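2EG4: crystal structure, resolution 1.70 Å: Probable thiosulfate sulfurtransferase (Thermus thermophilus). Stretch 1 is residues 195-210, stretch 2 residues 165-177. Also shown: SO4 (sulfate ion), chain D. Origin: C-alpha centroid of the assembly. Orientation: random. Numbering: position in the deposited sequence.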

# COMPACT_ATOMS: atom_id res chain seq x y z
N ALA A 195 -3.96 -2.10 -3.30
CA ALA A 195 -3.62 -0.70 -3.57
C ALA A 195 -4.53 0.28 -2.84
O ALA A 195 -4.07 1.09 -2.03
CB ALA A 195 -3.64 -0.44 -5.12
N ARG A 196 -5.83 0.24 -3.11
CA ARG A 196 -6.73 1.13 -2.42
C ARG A 196 -6.75 0.84 -0.93
O ARG A 196 -6.98 1.74 -0.11
CB ARG A 196 -8.14 1.01 -2.99
CG ARG A 196 -8.32 1.69 -4.34
CD ARG A 196 -9.68 1.34 -4.93
NE ARG A 196 -9.67 -0.01 -5.49
CZ ARG A 196 -10.72 -0.61 -6.05
NH1 ARG A 196 -11.89 0.02 -6.12
NH2 ARG A 196 -10.58 -1.82 -6.60
N SER A 197 -6.53 -0.43 -0.57
CA SER A 197 -6.53 -0.76 0.84
C SER A 197 -5.29 -0.23 1.51
O SER A 197 -5.29 0.02 2.71
CB SER A 197 -6.71 -2.28 1.05
OG SER A 197 -5.85 -3.04 0.21
N ALA A 198 -4.21 -0.03 0.74
CA ALA A 198 -3.00 0.55 1.30
C ALA A 198 -3.33 2.01 1.68
O ALA A 198 -2.79 2.56 2.65
CB ALA A 198 -1.88 0.53 0.27
N VAL A 199 -4.21 2.62 0.91
CA VAL A 199 -4.61 4.00 1.19
C VAL A 199 -5.39 4.01 2.51
O VAL A 199 -5.13 4.82 3.39
CB VAL A 199 -5.52 4.58 0.07
CG1 VAL A 199 -5.96 6.01 0.47
CG2 VAL A 199 -4.76 4.68 -1.24
N ALA A 200 -6.34 3.09 2.64
CA ALA A 200 -7.15 3.01 3.86
C ALA A 200 -6.27 2.65 5.05
O ALA A 200 -6.49 3.11 6.18
CB ALA A 200 -8.24 2.00 3.68
N PHE A 201 -5.24 1.83 4.78
CA PHE A 201 -4.29 1.40 5.79
C PHE A 201 -3.63 2.63 6.41
O PHE A 201 -3.67 2.82 7.62
CB PHE A 201 -3.24 0.47 5.15
CG PHE A 201 -2.04 0.17 6.04
CD1 PHE A 201 -2.06 -0.90 6.93
CD2 PHE A 201 -0.89 0.93 5.93
CE1 PHE A 201 -0.95 -1.21 7.70
CE2 PHE A 201 0.25 0.63 6.72
CZ PHE A 201 0.21 -0.45 7.60
N PHE A 202 -3.03 3.48 5.57
CA PHE A 202 -2.38 4.68 6.09
C PHE A 202 -3.31 5.70 6.75
O PHE A 202 -2.93 6.32 7.75
CB PHE A 202 -1.56 5.36 4.98
CG PHE A 202 -0.31 4.63 4.66
CD1 PHE A 202 0.71 4.55 5.61
CD2 PHE A 202 -0.16 3.98 3.44
CE1 PHE A 202 1.86 3.82 5.35
CE2 PHE A 202 0.99 3.25 3.17
CZ PHE A 202 2.00 3.17 4.13
N VAL A 203 -4.51 5.86 6.21
CA VAL A 203 -5.47 6.79 6.78
C VAL A 203 -5.88 6.30 8.16
O VAL A 203 -5.82 7.06 9.14
CB VAL A 203 -6.75 6.91 5.92
CG1 VAL A 203 -7.82 7.73 6.68
CG2 VAL A 203 -6.42 7.56 4.59
N LEU A 204 -6.27 5.03 8.24
CA LEU A 204 -6.70 4.47 9.51
C LEU A 204 -5.60 4.53 10.56
O LEU A 204 -5.85 4.87 11.71
CB LEU A 204 -7.18 3.02 9.33
CG LEU A 204 -8.52 2.85 8.63
CD1 LEU A 204 -8.83 1.38 8.42
CD2 LEU A 204 -9.63 3.49 9.47
N ARG A 205 -4.37 4.19 10.16
CA ARG A 205 -3.25 4.22 11.08
C ARG A 205 -3.03 5.63 11.63
O ARG A 205 -2.72 5.80 12.82
CB ARG A 205 -1.97 3.71 10.40
CG ARG A 205 -1.98 2.19 10.23
CD ARG A 205 -0.85 1.52 10.98
NE ARG A 205 -1.10 0.09 11.17
CZ ARG A 205 -0.29 -0.73 11.84
NH1 ARG A 205 0.83 -0.26 12.38
NH2 ARG A 205 -0.60 -2.02 11.96
N SER A 206 -3.22 6.63 10.79
CA SER A 206 -3.03 8.01 11.23
C SER A 206 -4.12 8.40 12.23
O SER A 206 -3.95 9.35 12.99
CB SER A 206 -3.05 8.98 10.06
OG SER A 206 -4.36 9.18 9.56
N LEU A 207 -5.24 7.68 12.22
CA LEU A 207 -6.32 7.98 13.16
C LEU A 207 -6.23 7.09 14.39
O LEU A 207 -7.11 7.11 15.24
CB LEU A 207 -7.69 7.81 12.48
CG LEU A 207 -7.97 8.81 11.35
CD1 LEU A 207 -9.21 8.40 10.57
CD2 LEU A 207 -8.12 10.22 11.94
N GLY A 208 -5.15 6.31 14.47
CA GLY A 208 -4.94 5.46 15.63
C GLY A 208 -5.48 4.05 15.58
O GLY A 208 -5.35 3.30 16.55
N VAL A 209 -6.09 3.68 14.45
CA VAL A 209 -6.64 2.34 14.28
C VAL A 209 -5.55 1.36 13.84
O VAL A 209 -4.71 1.69 13.01
CB VAL A 209 -7.76 2.35 13.21
CG1 VAL A 209 -8.14 0.93 12.82
CG2 VAL A 209 -8.97 3.10 13.76
N ARG A 210 -5.55 0.16 14.42
CA ARG A 210 -4.55 -0.84 14.06
C ARG A 210 -4.96 -1.57 12.79
O ARG A 210 -5.39 -2.74 12.80
CB ARG A 210 -4.36 -1.81 15.23
CG ARG A 210 -3.70 -1.14 16.45
CD ARG A 210 -3.67 -2.06 17.67
NE ARG A 210 -3.20 -1.35 18.86
CZ ARG A 210 -3.47 -1.73 20.10
NH1 ARG A 210 -4.20 -2.81 20.33
NH2 ARG A 210 -3.02 -1.01 21.13
S SO4 D . -6.94 -2.24 -6.11
O1 SO4 D . -6.89 -2.15 -7.60
O2 SO4 D . -8.23 -2.87 -5.70
O3 SO4 D . -5.79 -3.07 -5.62
O4 SO4 D . -6.84 -0.86 -5.52
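Stretch 2, residues 165-177: PLELFLSPEGLLE

Stretch 2 runs in the same general direction as the helix of stretch 1 and lies along one side of it: Leu166 sits nearest Arg196, Phe169 nearest Ala200, and Leu176 nearest Leu207. Its backbone is not one continuous helix. Residues 166-170 have helical phi/psi, but their bonds reach back only three residues, as in Phe169 N to Leu166 O at 2.8 Å. A type II turn from Pro172 to Leu175 follows, closed by Leu175 N to Pro172 O at 3.0 Å. Gly174 takes a phi of 75°, which favours glycine, and occupies the N-cap position of the helix that begins at Leu175.

No hydrogen bond joins the stretches; the contact is mainly a packing of apolar side chains, and it buries 585 Å², both sides summed. Leu166, with chi1 t and chi2 p, brings CD1 to 3.7 Å from Val199 CB and CD2 to 3.5 Å from Arg196 CG. The methylenes of Arg196 thus serve as an apolar surface, while its m, t, m chain carries the guanidinium to the sulfate, where Arg196 NH2 donates to SO4 O2 at 2.7 Å and Arg196 NE to SO4 O4 at 3.0 Å. One long side chain can therefore meet a leucine along its stem and an anion at its tip.

Phe169 covers the middle of the helix. With chi1 m and chi2 near -89°, it presents a ring face to Ala200, whose CB lies 3.6 Å from the centroid of the Phe169 ring and only 6° off the normal, a CH-pi contact. The small methyl of alanine lets the flat ring approach this closely. Leu204 and Val203 border the ring edge, with Leu204 CG 3.6 Å from Phe169 CE1. Val203, in rotamer t, also places CG1 3.9 Å from Leu175 CD2, so a single methyl, CG1, touches both the aromatic ring and the start of the next helix.

Leu176, with chi1 m and chi2 t, fits among three residues at the far end: its CD2 lies 4.0 Å from Leu204 CD2, 3.7 Å from Leu207 CD1 and 3.8 Å from Val209 CG2. The CA-to-CB bond of Leu204 points sideways, but its m, t conformation brings the end of the side chain nearer. Leu207 CD1 also lies 4.0 Å from Leu175 CD2. Beyond it, Gly208 ends the helix in a Schellman motif; at its phi of 92° and psi of 1°, a CB would jam against the preceding carbonyl oxygen, so glycine suits the site. The chain then turns, and Val209 points back toward stretch 2.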

# COMPACT_ATOMS: atom_id res chain seq x y z
N PRO A 165 -16.13 1.78 1.03
CA PRO A 165 -15.54 2.36 -0.18
C PRO A 165 -14.42 3.34 0.10
O PRO A 165 -14.53 4.17 1.00
CB PRO A 165 -16.72 3.01 -0.88
CG PRO A 165 -17.86 2.08 -0.50
CD PRO A 165 -17.60 1.87 0.98
N LEU A 166 -13.36 3.23 -0.69
CA LEU A 166 -12.17 4.07 -0.58
C LEU A 166 -12.48 5.55 -0.32
O LEU A 166 -11.85 6.19 0.55
CB LEU A 166 -11.35 3.96 -1.87
CG LEU A 166 -10.14 4.88 -2.02
CD1 LEU A 166 -9.05 4.47 -1.03
CD2 LEU A 166 -9.62 4.82 -3.45
N GLU A 167 -13.43 6.07 -1.08
CA GLU A 167 -13.85 7.47 -0.99
C GLU A 167 -14.04 7.96 0.44
O GLU A 167 -13.60 9.06 0.79
CB GLU A 167 -15.15 7.66 -1.78
CG GLU A 167 -15.01 7.52 -3.30
CD GLU A 167 -14.39 6.20 -3.75
OE1 GLU A 167 -14.88 5.13 -3.34
OE2 GLU A 167 -13.41 6.25 -4.53
N LEU A 168 -14.68 7.14 1.27
CA LEU A 168 -14.92 7.49 2.66
C LEU A 168 -13.65 7.88 3.42
O LEU A 168 -13.66 8.76 4.28
CB LEU A 168 -15.57 6.32 3.40
CG LEU A 168 -16.92 5.81 2.92
CD1 LEU A 168 -17.29 4.51 3.66
CD2 LEU A 168 -17.98 6.89 3.16
N PHE A 169 -12.54 7.21 3.10
CA PHE A 169 -11.28 7.47 3.78
C PHE A 169 -10.66 8.81 3.43
O PHE A 169 -9.72 9.25 4.10
CB PHE A 169 -10.31 6.32 3.48
CG PHE A 169 -10.74 5.02 4.08
CD1 PHE A 169 -10.35 4.67 5.37
CD2 PHE A 169 -11.61 4.17 3.39
CE1 PHE A 169 -10.82 3.50 5.98
CE2 PHE A 169 -12.07 3.00 3.98
CZ PHE A 169 -11.68 2.67 5.28
N LEU A 170 -11.18 9.46 2.40
CA LEU A 170 -10.65 10.76 1.98
C LEU A 170 -11.22 11.91 2.81
O LEU A 170 -10.83 13.06 2.65
CB LEU A 170 -10.94 10.97 0.50
CG LEU A 170 -10.47 9.80 -0.38
CD1 LEU A 170 -10.77 10.12 -1.83
CD2 LEU A 170 -8.96 9.56 -0.19
N SER A 171 -12.16 11.58 3.69
CA SER A 171 -12.76 12.56 4.57
C SER A 171 -12.54 12.05 5.99
O SER A 171 -13.47 11.58 6.65
CB SER A 171 -14.25 12.70 4.27
OG SER A 171 -14.44 13.27 2.99
N PRO A 172 -11.29 12.14 6.47
CA PRO A 172 -10.84 11.70 7.79
C PRO A 172 -11.57 12.26 9.01
O PRO A 172 -11.74 11.56 10.01
CB PRO A 172 -9.35 12.07 7.79
CG PRO A 172 -9.31 13.25 6.88
CD PRO A 172 -10.19 12.80 5.75
N GLU A 173 -12.00 13.52 8.94
CA GLU A 173 -12.71 14.11 10.07
C GLU A 173 -14.01 13.35 10.30
O GLU A 173 -14.87 13.30 9.41
CB GLU A 173 -12.99 15.60 9.81
CG GLU A 173 -13.46 16.36 11.06
CD GLU A 173 -13.56 17.86 10.84
OE1 GLU A 173 -13.83 18.59 11.83
OE2 GLU A 173 -13.37 18.32 9.69
N GLY A 174 -14.14 12.75 11.48
CA GLY A 174 -15.34 12.00 11.80
C GLY A 174 -15.46 10.64 11.13
O GLY A 174 -16.51 9.99 11.21
N LEU A 175 -14.39 10.19 10.48
CA LEU A 175 -14.41 8.90 9.79
C LEU A 175 -14.62 7.71 10.73
O LEU A 175 -15.49 6.88 10.49
CB LEU A 175 -13.10 8.69 9.02
CG LEU A 175 -12.96 7.35 8.29
CD1 LEU A 175 -14.10 7.20 7.27
CD2 LEU A 175 -11.60 7.28 7.62
N LEU A 176 -13.83 7.63 11.79
CA LEU A 176 -13.95 6.53 12.74
C LEU A 176 -15.37 6.46 13.30
O LEU A 176 -15.89 5.38 13.59
CB LEU A 176 -12.95 6.70 13.89
CG LEU A 176 -11.49 6.85 13.45
CD1 LEU A 176 -10.59 6.66 14.66
CD2 LEU A 176 -11.17 5.81 12.38
N GLU A 177 -15.99 7.63 13.43
CA GLU A 177 -17.35 7.70 13.94
C GLU A 177 -18.30 7.11 12.91
O GLU A 177 -19.13 6.28 13.24
CB GLU A 177 -17.73 9.15 14.25
CG GLU A 177 -16.86 9.81 15.32
CD GLU A 177 -15.60 10.47 14.76
OE1 GLU A 177 -14.71 9.76 14.25
OE2 GLU A 177 -15.51 11.72 14.84